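Side-chain contact in hemolysin (Xylella fastidiosa, PDB 2OAI), which probably binds flavin adenine dinucleotide as a membrane-bound CorC/HlyC-family protein, and carries a calcium-binding transporter-associated domain, the part studied here: residues 68-72 and 73-77. Residues are numbered along the deposited sequence; the frame is centred on the assembly and turned at random.
Sequences FDWAG and WRIEI
Asp69 and Arg74 pair side-on across a tight beta hairpin, a compact example of a salt bridge laid over a non-hydrogen-bonded pair of strand residues. Arg74 NE meets Asp69 OD1 at 2.8 Å and Arg74 NH2 reaches Asp69 OD2 at 3.2 Å, both nearly straight, each oxygen offering its syn lone pair. The carboxylate and guanidinium planes lie only 2° apart. Arg74 leaves its strand with CG anti to the backbone N (chi1 176°), then bends at chi3 (-64°), which brings NE and NH2 round to the carboxylate.

The other face is apolar. In the conformer described here, one of two, Ile75 lays CB over one face of the Phe68 ring in a CH-pi contact, while its CD1 touches Phe68 CZ at 3.6 Å and Trp70 CE3 at 3.8 Å. Tyr57 stacks on Phe68, Met53 of helix 50-58 packs against Trp70 and Ile75, and Leu35 of helix 28-35 meets Trp70 and Trp73.

Between the two faces, backbone hydrogen bonds join Phe68 to Ile75 and Trp70 to Trp73, where a type I' turn closes the hairpin. There Ala71 O sits at the edge of the Trp73 indole, 3.2 Å from CD1. An Arg74–Gln91 backbone hydrogen bond ties strand 73-76 to strand 89-92. The chemistry is thus two-sided: two hydrogen bonds hold the guanidinium edge-on to and coplanar with the carboxylate of exposed Asp69, whereas the opposite face joins the hairpin to both helices through hydrophobic packing.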
loop_
_atom_site.group_PDB
_atom_site.type_symbol
_atom_site.label_atom_id
_atom_site.label_comp_id
_atom_site.label_asym_id
_atom_site.label_seq_id
_atom_site.Cartn_x
_atom_site.Cartn_y
_atom_site.Cartn_z
ATOM N N PHE A 68 -8.352 10.958 3.488
ATOM C CA PHE A 68 -8.885 12.097 4.229
ATOM C C PHE A 68 -7.731 12.688 5.028
ATOM O O PHE A 68 -6.696 12.046 5.187
ATOM C CB PHE A 68 -10.054 11.685 5.146
ATOM C CG PHE A 68 -9.672 10.697 6.237
ATOM C CD1 PHE A 68 -9.624 9.324 5.968
ATOM C CD2 PHE A 68 -9.368 11.136 7.531
ATOM C CE1 PHE A 68 -9.284 8.382 6.964
ATOM C CE2 PHE A 68 -9.018 10.196 8.541
ATOM C CZ PHE A 68 -8.977 8.814 8.236
ATOM N N ASP A 69 -7.929 13.905 5.537
ATOM C CA ASP A 69 -6.912 14.564 6.340
ATOM C C ASP A 69 -7.318 14.610 7.802
ATOM O O ASP A 69 -8.499 14.851 8.133
ATOM C CB ASP A 69 -6.653 15.959 5.803
ATOM C CG ASP A 69 -6.206 15.945 4.336
ATOM O OD1 ASP A 69 -5.633 14.941 3.848
ATOM O OD2 ASP A 69 -6.441 16.945 3.654
ATOM N N TRP A 70 -6.341 14.382 8.677
ATOM C CA TRP A 70 -6.602 14.290 10.111
ATOM C C TRP A 70 -5.345 14.716 10.835
ATOM O O TRP A 70 -4.265 14.167 10.594
ATOM C CB TRP A 70 -6.986 12.849 10.470
ATOM C CG TRP A 70 -7.085 12.549 11.956
ATOM C CD1 TRP A 70 -8.119 12.881 12.810
ATOM C CD2 TRP A 70 -6.127 11.828 12.746
ATOM N NE1 TRP A 70 -7.841 12.427 14.084
ATOM C CE2 TRP A 70 -6.633 11.769 14.069
ATOM C CE3 TRP A 70 -4.892 11.232 12.465
ATOM C CZ2 TRP A 70 -5.930 11.135 15.114
ATOM C CZ3 TRP A 70 -4.201 10.595 13.505
ATOM C CH2 TRP A 70 -4.724 10.557 14.808
ATOM N N ALA A 71 -5.486 15.725 11.691
ATOM C CA ALA A 71 -4.377 16.216 12.526
ATOM C C ALA A 71 -3.105 16.616 11.755
ATOM O O ALA A 71 -1.989 16.316 12.211
ATOM C CB ALA A 71 -4.045 15.160 13.590
ATOM N N GLY A 72 -3.261 17.289 10.610
ATOM C CA GLY A 72 -2.135 17.683 9.751
ATOM C C GLY A 72 -1.503 16.546 8.921
ATOM O O GLY A 72 -0.407 16.711 8.380
ATOM N N TRP A 73 -2.189 15.407 8.809
ATOM C CA TRP A 73 -1.686 14.269 8.011
ATOM C C TRP A 73 -2.737 13.842 6.999
ATOM O O TRP A 73 -3.944 13.977 7.273
ATOM C CB TRP A 73 -1.392 13.072 8.937
ATOM C CG TRP A 73 -0.191 13.300 9.802
ATOM C CD1 TRP A 73 -0.121 14.041 10.949
ATOM C CD2 TRP A 73 1.108 12.778 9.569
ATOM N NE1 TRP A 73 1.164 14.014 11.451
ATOM C CE2 TRP A 73 1.942 13.246 10.622
ATOM C CE3 TRP A 73 1.656 11.954 8.575
ATOM C CZ2 TRP A 73 3.294 12.918 10.709
ATOM C CZ3 TRP A 73 3.024 11.639 8.652
ATOM C CH2 TRP A 73 3.819 12.129 9.725
ATOM N N ARG A 74 -2.296 13.289 5.875
ATOM C CA ARG A 74 -3.213 12.665 4.939
ATOM C C ARG A 74 -3.138 11.154 5.125
ATOM O O ARG A 74 -2.048 10.578 5.143
ATOM C CB ARG A 74 -2.840 13.003 3.499
ATOM C CG ARG A 74 -3.717 12.308 2.439
ATOM C CD ARG A 74 -3.738 13.123 1.183
ATOM N NE ARG A 74 -4.380 14.425 1.416
ATOM C CZ ARG A 74 -4.477 15.377 0.496
ATOM N NH1 ARG A 74 -3.995 15.164 -0.727
ATOM N NH2 ARG A 74 -5.083 16.527 0.787
ATOM N N ILE A 75 -4.302 10.531 5.238
ATOM C CA ILE A 75 -4.413 9.087 5.432
ATOM C C ILE A 75 -5.099 8.468 4.222
ATOM O O ILE A 75 -6.271 8.742 3.967
ATOM C CB ILE A 75 -5.240 8.758 6.699
ATOM C CG1 ILE A 75 -4.654 9.483 7.918
ATOM C CG2 ILE A 75 -5.300 7.233 6.935
ATOM C CD1 ILE A 75 -5.539 9.407 9.146
ATOM N N GLU A 76 -4.367 7.632 3.499
ATOM C CA GLU A 76 -4.843 7.090 2.227
ATOM C C GLU A 76 -4.952 5.573 2.332
ATOM O O GLU A 76 -4.054 4.926 2.866
ATOM C CB GLU A 76 -3.887 7.499 1.093
ATOM C CG GLU A 76 -4.301 6.859 -0.250
ATOM C CD GLU A 76 -3.386 7.266 -1.416
ATOM O OE1 GLU A 76 -2.437 8.088 -1.213
ATOM O OE2 GLU A 76 -3.622 6.741 -2.525
ATOM N N ILE A 77 -6.059 5.005 1.855
ATOM C CA ILE A 77 -6.240 3.563 1.894
ATOM C C ILE A 77 -5.348 2.985 0.808
ATOM O O ILE A 77 -5.477 3.370 -0.342
ATOM C CB ILE A 77 -7.716 3.189 1.547
ATOM C CG1 ILE A 77 -8.681 3.946 2.487
ATOM C CG2 ILE A 77 -7.903 1.635 1.527
ATOM C CD1 ILE A 77 -8.431 3.725 3.885
#